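Local atomic coordinates of glycosyltransferase (Streptomyces viridochromogenes, PDB entry 2IUY), a protein that probably transfers a sugar from a nucleotide donor as a retaining family GT4 glycosyltransferase in the biosynthesis of the antibiotic avilamycin A. Residues A[38-48]-A[321-332]; A[145-153]-A[254-264]. One frame throughout, in Å; residues are numbered along the deposited sequence.

Interaction 1 (A[38-48]-A[321-332])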
loop_
_atom_site.group_PDB
_atom_site.type_symbol
_atom_site.label_atom_id
_atom_site.label_comp_id
_atom_site.label_asym_id
_atom_site.label_seq_id
_atom_site.Cartn_x
_atom_site.Cartn_y
_atom_site.Cartn_z
ATOM N N ASN A 38 9.312 1.530 -1.402
ATOM C CA ASN A 38 9.706 0.162 -1.232
ATOM C C ASN A 38 10.119 -0.457 -2.582
ATOM O O ASN A 38 11.134 -1.204 -2.668
ATOM C CB ASN A 38 8.545 -0.674 -0.599
ATOM C CG ASN A 38 8.401 -0.431 0.897
ATOM O OD1 ASN A 38 9.346 -0.642 1.680
ATOM N ND2 ASN A 38 7.198 -0.046 1.312
ATOM N N LEU A 39 9.336 -0.140 -3.607
ATOM C CA LEU A 39 9.670 -0.480 -5.006
ATOM C C LEU A 39 11.036 0.073 -5.425
ATOM O O LEU A 39 11.886 -0.646 -5.963
ATOM C CB LEU A 39 8.561 -0.033 -5.999
ATOM C CG LEU A 39 8.898 -0.383 -7.475
ATOM C CD1 LEU A 39 9.277 -1.886 -7.643
ATOM C CD2 LEU A 39 7.848 -0.003 -8.478
HETATM N N MSE A 40 11.209 1.358 -5.187
HETATM C CA MSE A 40 12.414 2.078 -5.537
HETATM C C MSE A 40 13.673 1.457 -4.895
HETATM O O MSE A 40 14.725 1.403 -5.513
HETATM C CB MSE A 40 12.216 3.514 -5.061
HETATM C CG MSE A 40 13.440 4.366 -5.038
HETATM SE SE MSE A 40 12.898 6.111 -4.320
HETATM C CE MSE A 40 12.996 5.695 -2.385
ATOM N N ASP A 41 13.558 1.048 -3.627
ATOM C CA ASP A 41 14.665 0.434 -2.878
ATOM C C ASP A 41 15.054 -0.861 -3.574
ATOM O O ASP A 41 16.232 -1.150 -3.746
ATOM C CB ASP A 41 14.228 0.080 -1.456
ATOM C CG ASP A 41 14.085 1.285 -0.558
ATOM O OD1 ASP A 41 14.335 2.432 -1.010
ATOM O OD2 ASP A 41 13.698 1.060 0.614
ATOM N N GLY A 42 14.059 -1.654 -3.959
ATOM C CA GLY A 42 14.316 -2.913 -4.735
ATOM C C GLY A 42 15.107 -2.680 -6.027
ATOM O O GLY A 42 16.129 -3.351 -6.262
ATOM N N LEU A 43 14.631 -1.738 -6.851
ATOM C CA LEU A 43 15.206 -1.411 -8.146
ATOM C C LEU A 43 16.661 -0.923 -8.015
ATOM O O LEU A 43 17.481 -1.317 -8.781
ATOM C CB LEU A 43 14.357 -0.332 -8.849
ATOM C CG LEU A 43 12.970 -0.820 -9.312
ATOM C CD1 LEU A 43 12.132 0.329 -9.742
ATOM C CD2 LEU A 43 13.143 -1.922 -10.447
ATOM N N LEU A 44 16.914 -0.025 -7.056
ATOM C CA LEU A 44 18.226 0.469 -6.726
ATOM C C LEU A 44 19.141 -0.652 -6.235
ATOM O O LEU A 44 20.320 -0.677 -6.583
ATOM C CB LEU A 44 18.110 1.587 -5.672
ATOM C CG LEU A 44 17.454 2.923 -6.104
ATOM C CD1 LEU A 44 17.229 3.830 -4.853
ATOM C CD2 LEU A 44 18.284 3.637 -7.222
ATOM N N GLU A 45 18.622 -1.569 -5.407
ATOM C CA GLU A 45 19.437 -2.669 -4.899
ATOM C C GLU A 45 19.828 -3.586 -6.048
ATOM O O GLU A 45 20.913 -4.203 -6.039
ATOM C CB GLU A 45 18.675 -3.487 -3.856
ATOM C CG GLU A 45 19.536 -3.980 -2.688
ATOM C CD GLU A 45 18.687 -4.312 -1.458
ATOM O OE1 GLU A 45 18.116 -3.382 -0.835
ATOM O OE2 GLU A 45 18.605 -5.502 -1.097
ATOM N N LEU A 46 18.935 -3.704 -7.021
ATOM C CA LEU A 46 19.224 -4.488 -8.244
ATOM C C LEU A 46 20.184 -3.841 -9.219
ATOM O O LEU A 46 20.544 -4.477 -10.196
ATOM C CB LEU A 46 17.936 -4.840 -8.991
ATOM C CG LEU A 46 17.013 -5.801 -8.252
ATOM C CD1 LEU A 46 15.624 -5.739 -8.817
ATOM C CD2 LEU A 46 17.573 -7.267 -8.209
ATOM N N GLY A 47 20.552 -2.578 -9.009
ATOM C CA GLY A 47 21.572 -1.923 -9.849
ATOM C C GLY A 47 21.027 -0.971 -10.902
ATOM O O GLY A 47 21.797 -0.375 -11.647
ATOM N N HIS A 48 19.696 -0.800 -10.936
ATOM C CA HIS A 48 19.022 0.153 -11.859
ATOM C C HIS A 48 19.004 1.587 -11.388
ATOM O O HIS A 48 19.121 1.863 -10.188
ATOM C CB HIS A 48 17.611 -0.347 -12.177
ATOM C CG HIS A 48 17.621 -1.769 -12.655
ATOM N ND1 HIS A 48 18.165 -2.126 -13.861
ATOM C CD2 HIS A 48 17.298 -2.925 -12.031
ATOM C CE1 HIS A 48 18.089 -3.436 -14.006
ATOM N NE2 HIS A 48 17.575 -3.946 -12.905
ATOM N N HIS A 321 11.038 -6.578 -1.102
ATOM C CA HIS A 321 11.316 -5.564 -2.138
ATOM C C HIS A 321 12.102 -6.019 -3.370
ATOM O O HIS A 321 11.827 -5.543 -4.480
ATOM C CB HIS A 321 11.926 -4.286 -1.537
ATOM C CG HIS A 321 13.346 -4.431 -1.062
ATOM N ND1 HIS A 321 13.741 -5.385 -0.144
ATOM C CD2 HIS A 321 14.450 -3.702 -1.341
ATOM C CE1 HIS A 321 15.031 -5.252 0.101
ATOM N NE2 HIS A 321 15.482 -4.236 -0.610
ATOM N N VAL A 322 13.082 -6.912 -3.181
ATOM C CA VAL A 322 13.982 -7.316 -4.277
ATOM C C VAL A 322 13.282 -8.322 -5.172
ATOM O O VAL A 322 13.395 -8.249 -6.412
ATOM C CB VAL A 322 15.385 -7.871 -3.729
ATOM C CG1 VAL A 322 16.182 -8.602 -4.811
ATOM C CG2 VAL A 322 16.241 -6.738 -3.125
ATOM N N THR A 323 12.560 -9.256 -4.549
ATOM C CA THR A 323 11.742 -10.206 -5.299
ATOM C C THR A 323 10.677 -9.514 -6.168
ATOM O O THR A 323 10.472 -9.901 -7.313
ATOM C CB THR A 323 11.086 -11.389 -4.440
ATOM O OG1 THR A 323 10.512 -12.352 -5.347
ATOM C CG2 THR A 323 9.921 -10.923 -3.629
ATOM N N ILE A 324 9.991 -8.528 -5.592
ATOM C CA ILE A 324 8.961 -7.776 -6.316
ATOM C C ILE A 324 9.577 -6.857 -7.369
ATOM O O ILE A 324 9.093 -6.795 -8.480
ATOM C CB ILE A 324 8.116 -6.919 -5.366
ATOM C CG1 ILE A 324 7.344 -7.830 -4.393
ATOM C CG2 ILE A 324 7.149 -5.965 -6.176
ATOM C CD1 ILE A 324 6.515 -8.941 -5.110
ATOM N N ALA A 325 10.666 -6.172 -7.016
ATOM C CA ALA A 325 11.366 -5.369 -8.015
ATOM C C ALA A 325 11.821 -6.207 -9.221
ATOM O O ALA A 325 11.752 -5.748 -10.342
ATOM C CB ALA A 325 12.542 -4.595 -7.396
ATOM N N GLU A 326 12.327 -7.410 -8.994
ATOM C CA GLU A 326 12.807 -8.217 -10.116
ATOM C C GLU A 326 11.639 -8.707 -10.951
ATOM O O GLU A 326 11.724 -8.766 -12.140
ATOM C CB GLU A 326 13.813 -9.325 -9.672
ATOM C CG GLU A 326 13.257 -10.540 -8.960
ATOM C CD GLU A 326 14.365 -11.456 -8.355
ATOM O OE1 GLU A 326 15.578 -11.133 -8.532
ATOM O OE2 GLU A 326 14.008 -12.470 -7.683
ATOM N N ARG A 327 10.493 -8.945 -10.331
ATOM C CA ARG A 327 9.259 -9.174 -11.081
ATOM C C ARG A 327 8.856 -8.020 -11.996
ATOM O O ARG A 327 8.524 -8.240 -13.168
ATOM C CB ARG A 327 8.092 -9.610 -10.151
ATOM C CG ARG A 327 8.307 -11.053 -9.713
ATOM C CD ARG A 327 7.428 -11.399 -8.575
ATOM N NE ARG A 327 6.004 -11.455 -8.964
ATOM C CZ ARG A 327 5.052 -11.904 -8.145
ATOM N NH1 ARG A 327 5.385 -12.351 -6.920
ATOM N NH2 ARG A 327 3.786 -11.939 -8.557
ATOM N N TYR A 328 8.901 -6.809 -11.484
ATOM C CA TYR A 328 8.720 -5.653 -12.366
ATOM C C TYR A 328 9.718 -5.517 -13.523
ATOM O O TYR A 328 9.300 -5.258 -14.632
ATOM C CB TYR A 328 8.678 -4.352 -11.563
ATOM C CG TYR A 328 7.340 -4.134 -10.945
ATOM C CD1 TYR A 328 6.233 -3.895 -11.754
ATOM C CD2 TYR A 328 7.164 -4.179 -9.547
ATOM C CE1 TYR A 328 4.984 -3.649 -11.204
ATOM C CE2 TYR A 328 5.917 -3.958 -8.980
ATOM C CZ TYR A 328 4.838 -3.680 -9.832
ATOM O OH TYR A 328 3.595 -3.475 -9.336
ATOM N N VAL A 329 11.021 -5.702 -13.247
ATOM C CA VAL A 329 12.044 -5.644 -14.287
ATOM C C VAL A 329 11.751 -6.645 -15.390
ATOM O O VAL A 329 11.905 -6.328 -16.576
ATOM C CB VAL A 329 13.469 -5.845 -13.688
ATOM C CG1 VAL A 329 14.558 -5.949 -14.796
ATOM C CG2 VAL A 329 13.809 -4.698 -12.709
ATOM N N GLU A 330 11.323 -7.844 -15.014
ATOM C CA GLU A 330 10.921 -8.855 -15.992
ATOM C C GLU A 330 9.846 -8.284 -16.918
ATOM O O GLU A 330 9.937 -8.478 -18.117
ATOM C CB GLU A 330 10.452 -10.164 -15.286
ATOM C CG GLU A 330 10.097 -11.332 -16.239
ATOM C CD GLU A 330 9.382 -12.516 -15.562
ATOM O OE1 GLU A 330 9.007 -12.428 -14.349
ATOM O OE2 GLU A 330 9.182 -13.548 -16.270
ATOM N N GLN A 331 8.847 -7.577 -16.365
ATOM C CA GLN A 331 7.807 -6.886 -17.166
ATOM C C GLN A 331 8.335 -5.687 -17.948
ATOM O O GLN A 331 7.935 -5.468 -19.055
ATOM C CB GLN A 331 6.594 -6.465 -16.300
ATOM C CG GLN A 331 5.907 -7.624 -15.545
ATOM C CD GLN A 331 5.536 -8.785 -16.489
ATOM O OE1 GLN A 331 5.126 -8.545 -17.609
ATOM N NE2 GLN A 331 5.706 -10.028 -16.038
ATOM N N TYR A 332 9.240 -4.916 -17.388
ATOM C CA TYR A 332 9.927 -3.880 -18.171
ATOM C C TYR A 332 10.592 -4.460 -19.417
ATOM O O TYR A 332 10.455 -3.907 -20.489
ATOM C CB TYR A 332 11.027 -3.165 -17.362
ATOM C CG TYR A 332 10.627 -2.499 -16.036
ATOM C CD1 TYR A 332 9.285 -2.331 -15.640
ATOM C CD2 TYR A 332 11.625 -2.035 -15.170
ATOM C CE1 TYR A 332 8.978 -1.675 -14.390
ATOM C CE2 TYR A 332 11.322 -1.424 -13.976
ATOM C CZ TYR A 332 10.005 -1.242 -13.592
ATOM O OH TYR A 332 9.790 -0.629 -12.344
#
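Gly42 and Ala325 mark where helices 38-45 and 321-332 meet, their axes 7.7 Å apart and crossing at -78°. Gly42, with no side chain, lets the two backbones come close, Gly42 CA lying 4.4 Å from Val322 CA, and the small Ala325 methyl rests directly on the glycine backbone, CB 3.5 Å from Gly42 C.

Apolar contacts spread from this point. Leu43 CD2 slides past Val329 CG2 at 3.6 Å, while its CD1 reaches the Tyr332 hydroxyl. Leu39, with CG anti to the backbone N (chi1 -180°), carries CD1 to within 3.7 Å of Tyr328 CD2. Leu46 lays CD1 against Ala325 CB and CD2 near Val322 CG1; these branched leucines fill the angle between two steeply crossed helices.

The polar part is one histidine-carboxylate bond. His321 sits as a knob among Asn38, Asp41, Gly42 and Glu45, and its NE2 donates to Glu45 OE1 (2.8 Å, N-H...O 173°). The oxygen lies in the ring plane, yet the bond meets the carboxylate from above its plane. Val322 CG2 packs over one face of the imidazole, near its rim.

Beneath the pair lies the N-terminal parallel sheet: Leu39 touches Leu8 of strand 5-9, Leu43 touches Val50 of strand 49-53, and the Tyr332 hydroxyl bonds to His89 of strand 87-90. Helix 321-336, from the C-terminal end of the chain, thus packs on the N-terminal domain, as in GT-B enzymes.

Interaction 2 (A[145-153]-A[254-264]); sequences IPVDPARYR and GATVVSEAAVS
Tyr152 overlaps Val263, whose CG1 lies 3.6 Å from Tyr152 CG, and the two side chains run roughly perpendicular. Glu260 slants across the ring's hydroxyl end, with OE2 at the ring edge near its plane. There Tyr152 OH donates to Glu260 OE2; the modelled separation of 2.3 Å is too short to be taken literally. Ring and carboxylate planes stand 77° apart. A tyrosine suits this place because its flank is apolar and its end is polar. Glu260, a residue of the UDP site, is also paired through OE1 with Arg225 of the same site, consistent with Tyr152 helping, from the second shell, to hold a carboxylate of a site that is empty in this model.

Earlier in the loop, Val147 and Val263 meet end to end, CG2 to CG1 at 3.8 Å, and Pro149 CB lies near Val263 CG2. With CG1 set between the backbone N and carbonyl carbon (chi1 85°), Val263 turns one methyl to the tyrosine and the other to the proline. Ile145 CD1 presses on Gly254, 3.3 Å from Gly254 C, where the glycine, without a side chain, lets the isoleucine methyl lie directly on its backbone.

Three waters bridge backbone and side-chain polar groups. One joins Ile145 N to Gly254 O, a second joins Pro146 O to OG1 of Thr256, which also belongs to the UDP site, and a third joins Arg153 N to Ser264 OG. Ser264 OG also donates to Glu260 O (2.8 Å), and Ser259 OG to Thr256 O, tying both hydroxyls to backbone carbonyls of their own segment.

The loop threads between several helices: Tyr152 touches Trp34 of helix 31-45 and Leu226 of helix 222-231, Arg153 forms salt bridges with Glu223 and Asp227, and Pro149 meets Val316 of helix 308-319.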
loop_
_atom_site.group_PDB
_atom_site.type_symbol
_atom_site.label_atom_id
_atom_site.label_comp_id
_atom_site.label_asym_id
_atom_site.label_seq_id
_atom_site.Cartn_x
_atom_site.Cartn_y
_atom_site.Cartn_z
ATOM N N ILE A 145 2.035 -5.707 -3.552
ATOM C CA ILE A 145 2.791 -4.594 -2.951
ATOM C C ILE A 145 4.062 -5.111 -2.267
ATOM O O ILE A 145 4.012 -6.090 -1.500
ATOM C CB ILE A 145 1.930 -3.766 -1.986
ATOM C CG1 ILE A 145 0.779 -3.042 -2.740
ATOM C CG2 ILE A 145 2.769 -2.832 -1.182
ATOM C CD1 ILE A 145 -0.276 -2.484 -1.773
ATOM N N PRO A 146 5.213 -4.475 -2.588
ATOM C CA PRO A 146 6.502 -4.822 -2.008
ATOM C C PRO A 146 6.718 -4.142 -0.663
ATOM O O PRO A 146 6.114 -3.103 -0.367
ATOM C CB PRO A 146 7.500 -4.232 -3.024
ATOM C CG PRO A 146 6.844 -3.034 -3.565
ATOM C CD PRO A 146 5.339 -3.393 -3.588
ATOM N N VAL A 147 7.602 -4.728 0.119
ATOM C CA VAL A 147 7.996 -4.150 1.350
ATOM C C VAL A 147 9.525 -4.365 1.503
ATOM O O VAL A 147 10.034 -5.454 1.249
ATOM C CB VAL A 147 7.087 -4.730 2.495
ATOM C CG1 VAL A 147 7.385 -6.194 2.888
ATOM C CG2 VAL A 147 6.981 -3.793 3.577
ATOM N N ASP A 148 10.245 -3.305 1.877
ATOM C CA ASP A 148 11.676 -3.389 2.191
ATOM C C ASP A 148 11.838 -3.508 3.710
ATOM O O ASP A 148 11.601 -2.521 4.460
ATOM C CB ASP A 148 12.375 -2.131 1.651
ATOM C CG ASP A 148 13.881 -2.091 1.934
ATOM O OD1 ASP A 148 14.473 -3.070 2.458
ATOM O OD2 ASP A 148 14.481 -1.040 1.604
ATOM N N PRO A 149 12.273 -4.693 4.171
ATOM C CA PRO A 149 12.434 -4.897 5.598
ATOM C C PRO A 149 13.314 -3.855 6.268
ATOM O O PRO A 149 13.057 -3.550 7.444
ATOM C CB PRO A 149 13.047 -6.299 5.723
ATOM C CG PRO A 149 12.837 -6.962 4.362
ATOM C CD PRO A 149 12.595 -5.886 3.364
ATOM N N ALA A 150 14.299 -3.291 5.554
ATOM C CA ALA A 150 15.187 -2.253 6.125
ATOM C C ALA A 150 14.404 -1.032 6.557
ATOM O O ALA A 150 14.845 -0.287 7.400
ATOM C CB ALA A 150 16.333 -1.839 5.127
ATOM N N ARG A 151 13.242 -0.804 5.970
ATOM C CA ARG A 151 12.430 0.362 6.326
ATOM C C ARG A 151 11.575 0.107 7.563
ATOM O O ARG A 151 10.923 1.036 8.053
ATOM C CB ARG A 151 11.527 0.795 5.159
ATOM C CG ARG A 151 12.272 1.509 4.028
ATOM C CD ARG A 151 11.385 2.450 3.195
ATOM N NE ARG A 151 12.151 2.998 2.061
ATOM C CZ ARG A 151 12.807 4.169 2.012
ATOM N NH1 ARG A 151 12.822 5.006 3.041
ATOM N NH2 ARG A 151 13.478 4.506 0.904
ATOM N N TYR A 152 11.539 -1.146 8.023
ATOM C CA TYR A 152 10.669 -1.548 9.133
ATOM C C TYR A 152 11.481 -2.089 10.297
ATOM O O TYR A 152 12.691 -2.388 10.161
ATOM C CB TYR A 152 9.559 -2.532 8.674
ATOM C CG TYR A 152 8.707 -1.846 7.613
ATOM C CD1 TYR A 152 7.585 -1.066 7.958
ATOM C CD2 TYR A 152 9.094 -1.890 6.271
ATOM C CE1 TYR A 152 6.864 -0.379 6.966
ATOM C CE2 TYR A 152 8.387 -1.210 5.299
ATOM C CZ TYR A 152 7.291 -0.474 5.645
ATOM O OH TYR A 152 6.648 0.166 4.616
ATOM N N ARG A 153 10.810 -2.203 11.440
ATOM C CA ARG A 153 11.441 -2.764 12.610
ATOM C C ARG A 153 11.704 -4.253 12.391
ATOM O O ARG A 153 10.866 -4.997 11.840
ATOM C CB ARG A 153 10.607 -2.540 13.871
ATOM C CG ARG A 153 10.363 -1.111 14.255
ATOM C CD ARG A 153 11.590 -0.393 14.829
ATOM N NE ARG A 153 11.242 1.001 15.120
ATOM C CZ ARG A 153 11.768 2.067 14.520
ATOM N NH1 ARG A 153 12.740 1.934 13.614
ATOM N NH2 ARG A 153 11.359 3.293 14.873
ATOM N N GLY A 254 -4.641 -3.567 -2.983
ATOM C CA GLY A 254 -3.407 -4.169 -2.542
ATOM C C GLY A 254 -3.080 -4.130 -1.054
ATOM O O GLY A 254 -2.274 -4.962 -0.577
ATOM N N ALA A 255 -3.678 -3.190 -0.312
ATOM C CA ALA A 255 -3.593 -3.164 1.159
ATOM C C ALA A 255 -2.160 -3.229 1.688
ATOM O O ALA A 255 -1.710 -4.228 2.240
ATOM C CB ALA A 255 -4.455 -4.267 1.802
ATOM N N THR A 256 -1.449 -2.145 1.482
ATOM C CA THR A 256 -0.064 -2.015 1.868
ATOM C C THR A 256 0.126 -2.340 3.373
ATOM O O THR A 256 1.123 -2.929 3.761
ATOM C CB THR A 256 0.415 -0.564 1.526
ATOM O OG1 THR A 256 1.860 -0.462 1.678
ATOM C CG2 THR A 256 -0.280 0.443 2.422
ATOM N N VAL A 257 -0.864 -2.009 4.210
ATOM C CA VAL A 257 -0.729 -2.229 5.671
ATOM C C VAL A 257 -0.507 -3.702 6.018
ATOM O O VAL A 257 0.086 -3.993 7.031
ATOM C CB VAL A 257 -1.963 -1.689 6.490
ATOM C CG1 VAL A 257 -3.186 -2.668 6.404
ATOM C CG2 VAL A 257 -1.557 -1.372 7.941
ATOM N N VAL A 258 -0.968 -4.616 5.159
ATOM C CA VAL A 258 -0.791 -6.057 5.395
ATOM C C VAL A 258 0.708 -6.452 5.373
ATOM O O VAL A 258 1.212 -7.114 6.307
ATOM C CB VAL A 258 -1.612 -6.929 4.385
ATOM C CG1 VAL A 258 -1.319 -8.477 4.559
ATOM C CG2 VAL A 258 -3.111 -6.714 4.548
ATOM N N SER A 259 1.406 -6.053 4.302
ATOM C CA SER A 259 2.831 -6.361 4.152
ATOM C C SER A 259 3.655 -5.620 5.191
ATOM O O SER A 259 4.655 -6.149 5.696
ATOM C CB SER A 259 3.335 -6.083 2.706
ATOM O OG SER A 259 3.114 -4.721 2.380
ATOM N N GLU A 260 3.219 -4.401 5.521
ATOM C CA GLU A 260 3.859 -3.551 6.543
ATOM C C GLU A 260 3.776 -4.141 7.940
ATOM O O GLU A 260 4.782 -4.203 8.625
ATOM C CB GLU A 260 3.288 -2.129 6.520
ATOM C CG GLU A 260 3.735 -1.465 5.224
ATOM C CD GLU A 260 3.467 -0.000 5.152
ATOM O OE1 GLU A 260 2.290 0.376 5.208
ATOM O OE2 GLU A 260 4.458 0.774 5.015
ATOM N N ALA A 261 2.581 -4.553 8.353
ATOM C CA ALA A 261 2.429 -5.213 9.636
ATOM C C ALA A 261 3.307 -6.446 9.696
ATOM O O ALA A 261 4.084 -6.600 10.606
ATOM C CB ALA A 261 0.916 -5.547 9.905
ATOM N N ALA A 262 3.202 -7.329 8.700
ATOM C CA ALA A 262 3.829 -8.633 8.804
ATOM C C ALA A 262 5.354 -8.531 8.774
ATOM O O ALA A 262 6.055 -9.175 9.570
ATOM C CB ALA A 262 3.307 -9.551 7.690
ATOM N N VAL A 263 5.890 -7.715 7.896
ATOM C CA VAL A 263 7.358 -7.534 7.880
ATOM C C VAL A 263 7.832 -6.864 9.190
ATOM O O VAL A 263 9.014 -6.942 9.532
ATOM C CB VAL A 263 7.794 -6.732 6.694
ATOM C CG1 VAL A 263 7.684 -5.216 7.023
ATOM C CG2 VAL A 263 9.226 -7.069 6.325
ATOM N N SER A 264 6.922 -6.199 9.910
ATOM C CA SER A 264 7.274 -5.647 11.235
ATOM C C SER A 264 7.024 -6.683 12.336
ATOM O O SER A 264 7.096 -6.345 13.515
ATOM C CB SER A 264 6.486 -4.380 11.577
ATOM O OG SER A 264 6.582 -3.406 10.548
HETATM O O HOH W 1 -0.524 -6.622 -1.989
HETATM O O HOH W 2 4.663 -0.741 0.615
HETATM O O HOH W 3 7.853 -1.320 11.789
#

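Overall arrangement
From the N terminus, the chain passes first through 38-48, on helix 31-45 of the N-terminal sheet domain, then completes that sheet and runs through the loop 145-153 toward the second parallel sheet. Segment 254-264 follows, and interaction 2 closes a loop of 100 intervening residues. The chain finally returns at 321-332, where interaction 1 closes a far larger loop with interaction 2 nested inside it. Their centres are about 15 Å apart, and they touch: Asn38 OD1 probably accepts a hydrogen bond from Asp148 N, while Arg151 pairs with Asp41. Together they tie the helix of the UDP site, through the interdomain loop, to the N-terminal domain.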